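Local coordinates for protein putative O-GlcNAcase nagJ (Clostridium perfringens, PDB 6PV5) that probably cleaves terminal N-acetylhexosamine residues from glycans as a family 84 glycoside hydrolase, here without its C-terminal modules, at residues Glu130-Val135 against Glu214-Ala219; Lys163-Lys168 against Val178-Glu183. All coordinates share one frame; numbering follows the deposited sequence.

Interaction 1: residues Glu130-Val135 against Glu214-Ala219; sequences EGYVLV and EYKMNA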
# COMPACT_ATOMS: atom_id res chain seq x y z
N GLU A 130 3.18 -1.00 -19.07
CA GLU A 130 3.72 -0.11 -18.05
C GLU A 130 5.23 -0.26 -17.94
O GLU A 130 5.86 0.45 -17.16
CB GLU A 130 3.04 -0.31 -16.68
CG GLU A 130 1.54 -0.02 -16.67
CD GLU A 130 0.82 -0.39 -15.38
OE1 GLU A 130 1.19 -1.42 -14.76
OE2 GLU A 130 -0.13 0.32 -15.01
N GLY A 131 5.82 -1.19 -18.70
CA GLY A 131 7.27 -1.30 -18.76
C GLY A 131 7.91 -0.03 -19.33
O GLY A 131 7.23 0.74 -20.01
N TYR A 132 9.19 0.20 -19.02
CA TYR A 132 9.94 1.32 -19.58
C TYR A 132 11.43 1.01 -19.52
O TYR A 132 11.85 0.15 -18.75
CB TYR A 132 9.65 2.64 -18.84
CG TYR A 132 10.12 2.68 -17.41
CD1 TYR A 132 11.40 3.08 -17.08
CD2 TYR A 132 9.28 2.29 -16.37
CE1 TYR A 132 11.84 3.10 -15.76
CE2 TYR A 132 9.70 2.31 -15.05
CZ TYR A 132 10.98 2.72 -14.74
OH TYR A 132 11.42 2.72 -13.45
N VAL A 133 12.19 1.73 -20.35
CA VAL A 133 13.64 1.80 -20.19
C VAL A 133 14.02 3.25 -19.92
O VAL A 133 13.38 4.17 -20.44
CB VAL A 133 14.41 1.19 -21.37
CG1 VAL A 133 15.92 1.27 -21.16
CG2 VAL A 133 14.01 -0.26 -21.62
N LEU A 134 15.02 3.44 -19.04
CA LEU A 134 15.52 4.75 -18.67
C LEU A 134 17.04 4.68 -18.69
O LEU A 134 17.64 3.83 -18.02
CB LEU A 134 14.98 5.11 -17.28
CG LEU A 134 15.45 6.44 -16.68
CD1 LEU A 134 14.86 7.63 -17.43
CD2 LEU A 134 15.08 6.52 -15.21
N VAL A 135 17.66 5.55 -19.50
CA VAL A 135 19.10 5.58 -19.67
C VAL A 135 19.59 7.00 -19.42
O VAL A 135 18.92 7.97 -19.76
CB VAL A 135 19.55 5.07 -21.06
CG1 VAL A 135 21.03 4.73 -21.09
CG2 VAL A 135 18.71 3.89 -21.55
N GLU A 214 3.14 8.75 -7.85
CA GLU A 214 4.53 8.94 -7.50
C GLU A 214 5.26 7.60 -7.37
O GLU A 214 6.45 7.51 -7.69
CB GLU A 214 4.62 9.76 -6.21
CG GLU A 214 6.02 10.31 -5.96
CD GLU A 214 6.41 11.55 -6.75
OE1 GLU A 214 7.41 12.20 -6.37
OE2 GLU A 214 5.72 11.87 -7.75
N TYR A 215 4.54 6.56 -6.93
CA TYR A 215 5.18 5.30 -6.57
C TYR A 215 4.65 4.15 -7.43
O TYR A 215 4.84 2.98 -7.08
CB TYR A 215 5.13 5.11 -5.06
CG TYR A 215 5.96 6.16 -4.37
CD1 TYR A 215 7.33 6.08 -4.40
CD2 TYR A 215 5.38 7.27 -3.76
CE1 TYR A 215 8.13 7.04 -3.80
CE2 TYR A 215 6.16 8.25 -3.17
CZ TYR A 215 7.54 8.13 -3.20
OH TYR A 215 8.37 9.06 -2.65
N LYS A 216 3.98 4.51 -8.53
CA LYS A 216 3.65 3.60 -9.63
C LYS A 216 2.56 2.62 -9.21
O LYS A 216 2.51 1.51 -9.74
CB LYS A 216 4.90 2.89 -10.17
CG LYS A 216 6.05 3.80 -10.61
CD LYS A 216 7.21 3.04 -11.19
CE LYS A 216 8.36 3.93 -11.60
NZ LYS A 216 9.40 4.02 -10.54
N MET A 217 1.68 3.04 -8.29
CA MET A 217 0.44 2.30 -8.07
C MET A 217 -0.60 2.85 -9.03
O MET A 217 -0.78 4.06 -9.12
CB MET A 217 -0.08 2.47 -6.64
CG MET A 217 0.97 2.18 -5.58
SD MET A 217 0.22 2.04 -3.92
CE MET A 217 -0.47 0.39 -4.00
N ASN A 218 -1.35 1.95 -9.68
CA ASN A 218 -2.05 2.32 -10.90
C ASN A 218 -3.56 2.28 -10.69
O ASN A 218 -4.29 2.40 -11.66
CB ASN A 218 -1.60 1.47 -12.10
CG ASN A 218 -1.95 -0.01 -11.99
OD1 ASN A 218 -2.51 -0.47 -10.99
ND2 ASN A 218 -1.63 -0.77 -13.03
N ALA A 219 -4.03 2.08 -9.45
CA ALA A 219 -5.48 2.11 -9.28
C ALA A 219 -5.89 2.56 -7.88
O ALA A 219 -5.23 2.26 -6.89
CB ALA A 219 -6.07 0.76 -9.59
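Glu130 and Lys216 mark the closest approach of the two backbones, with their CA atoms 9.2 Å apart; the contacts between the segments are made by side chains. Residues 130-131 lead into strand 132-137. The other segment, 214-219, links helix 202-214 to strand 219-222. Asn218 ND2 donates a nearly straight hydrogen bond to Glu130 OE2, 2.7 Å long with an N-H...O angle of 169°. The carboxylate oxygen accepts through its syn lone pair and lies almost in the amide plane. The carboxylate itself is turned 47° from that plane. Asn218 is gripped at both ends of its amide: ND2 also binds Lys187 O, and OD1 takes the N-H of Arg189. Glu130 OE1 forms a salt bridge with Arg189 NH1, which would be expected to favour the charged carboxylate. The second touch is a van der Waals one: Lys216 CE lies obliquely to the Tyr132 ring, 4.0 Å from Tyr132 CE2. The last Lys216 torsion (96°) turns NZ out of the line of its extended chain, and NZ bonds to Ser161 OG. Tyr132 OH bonds to the same hydroxyl. This largely buried contact joins the N-terminal mixed-sheet domain to the catalytic (beta/alpha)8 barrel, a domain pairing found in family 84 enzymes.

Interaction 2: residues Lys163-Lys168 against Val178-Glu183; sequences KQLIKK and VVIKDE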
# COMPACT_ATOMS: atom_id res chain seq x y z
N LYS A 163 12.74 11.52 -11.93
CA LYS A 163 12.56 12.52 -10.88
C LYS A 163 13.25 12.11 -9.58
O LYS A 163 13.59 12.97 -8.78
CB LYS A 163 11.08 12.85 -10.66
N GLN A 164 13.48 10.80 -9.39
CA GLN A 164 14.14 10.27 -8.20
C GLN A 164 15.64 10.10 -8.44
O GLN A 164 16.38 9.80 -7.50
CB GLN A 164 13.59 8.90 -7.81
CG GLN A 164 12.13 8.87 -7.40
CD GLN A 164 11.73 7.50 -6.89
OE1 GLN A 164 12.56 6.66 -6.56
NE2 GLN A 164 10.43 7.28 -6.79
N LEU A 165 16.09 10.27 -9.68
CA LEU A 165 17.50 10.13 -9.99
C LEU A 165 18.25 11.44 -9.79
O LEU A 165 19.42 11.44 -9.42
CB LEU A 165 17.67 9.62 -11.43
CG LEU A 165 18.01 8.13 -11.57
CD1 LEU A 165 17.88 7.69 -13.02
CD2 LEU A 165 19.41 7.83 -11.04
N ILE A 166 17.56 12.56 -10.03
CA ILE A 166 18.18 13.88 -9.99
C ILE A 166 18.65 14.19 -8.58
O ILE A 166 17.85 14.17 -7.64
CB ILE A 166 17.21 14.97 -10.51
CG1 ILE A 166 16.44 14.54 -11.77
CG2 ILE A 166 17.95 16.28 -10.71
CD1 ILE A 166 17.31 14.27 -12.99
N LYS A 167 19.95 14.44 -8.44
CA LYS A 167 20.50 15.08 -7.25
C LYS A 167 20.72 16.56 -7.58
O LYS A 167 21.34 16.88 -8.59
CB LYS A 167 21.79 14.38 -6.80
N LYS A 168 20.17 17.44 -6.73
CA LYS A 168 20.41 18.87 -6.85
C LYS A 168 21.63 19.24 -5.98
O LYS A 168 21.95 20.45 -5.95
CB LYS A 168 19.17 19.67 -6.43
N VAL A 178 22.82 5.72 -15.54
CA VAL A 178 22.24 4.41 -15.26
C VAL A 178 21.58 3.88 -16.52
O VAL A 178 21.19 4.64 -17.40
CB VAL A 178 21.20 4.45 -14.11
CG1 VAL A 178 21.82 4.65 -12.74
CG2 VAL A 178 20.08 5.45 -14.37
N VAL A 179 21.45 2.55 -16.57
CA VAL A 179 20.48 1.87 -17.42
C VAL A 179 19.50 1.15 -16.50
O VAL A 179 19.91 0.34 -15.67
CB VAL A 179 21.16 0.89 -18.41
CG1 VAL A 179 20.16 0.33 -19.41
CG2 VAL A 179 22.34 1.52 -19.14
N ILE A 180 18.21 1.48 -16.65
CA ILE A 180 17.15 0.80 -15.92
C ILE A 180 16.23 0.15 -16.95
O ILE A 180 15.76 0.82 -17.87
CB ILE A 180 16.40 1.76 -14.98
CG1 ILE A 180 17.25 2.17 -13.77
CG2 ILE A 180 15.06 1.19 -14.54
CD1 ILE A 180 16.89 3.52 -13.21
N LYS A 181 16.00 -1.16 -16.78
CA LYS A 181 14.99 -1.89 -17.53
C LYS A 181 13.93 -2.35 -16.52
O LYS A 181 14.24 -3.12 -15.62
CB LYS A 181 15.66 -3.04 -18.29
CG LYS A 181 16.75 -2.62 -19.27
CD LYS A 181 18.03 -3.45 -19.20
N ASP A 182 12.68 -1.86 -16.66
CA ASP A 182 11.75 -1.92 -15.55
C ASP A 182 10.32 -2.18 -16.01
O ASP A 182 9.88 -1.65 -17.02
CB ASP A 182 11.81 -0.63 -14.72
CG ASP A 182 11.29 -0.76 -13.28
OD1 ASP A 182 11.16 -1.90 -12.78
OD2 ASP A 182 11.07 0.30 -12.66
N GLU A 183 9.60 -2.96 -15.19
CA GLU A 183 8.20 -3.30 -15.43
C GLU A 183 7.62 -3.96 -14.17
O GLU A 183 8.36 -4.51 -13.35
CB GLU A 183 8.05 -4.26 -16.61
CG GLU A 183 8.87 -5.53 -16.45
CD GLU A 183 8.80 -6.54 -17.59
OE1 GLU A 183 8.19 -6.22 -18.63
OE2 GLU A 183 9.35 -7.65 -17.42
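Leu165 and Val178 are the nearest backbone positions, their CA atoms 9.1 Å apart. They belong to a beta hairpin in the N-terminal mixed sheet, formed by the short strand 166-167 and the long strand 174-182. The two run antiparallel, but their backbone pairing lies nearer the turn, where Lys167 bonds to Ile174. Here side chains make the contact. Leu165, between helix 152-163 and strand 166-167, has its CB directed toward the long strand. Its CD1 meets Val178 CG2 at 3.4 Å, tighter than usual van der Waals contact. Leu165 CD2 lies 4.1 Å from the same methyl, Val178 CG2. The two side chains slide past each other in opposite directions. The first torsion of Leu165, -102°, lies away from the staggered positions; this and the close approach may partly reflect the limits of the model. Val178 has CG1 anti to the carbonyl carbon (chi1 -72°), which puts CG2 between the backbone N and the carbonyl carbon, facing Leu165. Leu134 of the neighbouring strand 132-137 also packs on Leu165, and Ile180 touches both Leu134 and Tyr132. Val178 rests on Val51 of strand 48-51 as well. A longer touch completes the contact: Leu165 CD1 lies 4.3 Å from Ile180 CD1.

Both interactions are buried and share the N-terminal mixed sheet, where strands 132-137 and 174-182 are antiparallel neighbours. Their centres lie about 11 Å apart. Along the chain, interaction 2 is nested inside the loop closed by interaction 1. Their chemistry follows their place in the fold. Interaction 1 joins two domains through a hydrogen bond whose groups have further polar partners, with one van der Waals touch beside it. Interaction 2 stays within one domain and is purely apolar across its segments. They meet directly: Ile180 N and Leu134 O, 2.8 Å apart, form a backbone hydrogen bond of the sheet, and Tyr132 OH makes a weak hydrogen bond to Asp182 OD2.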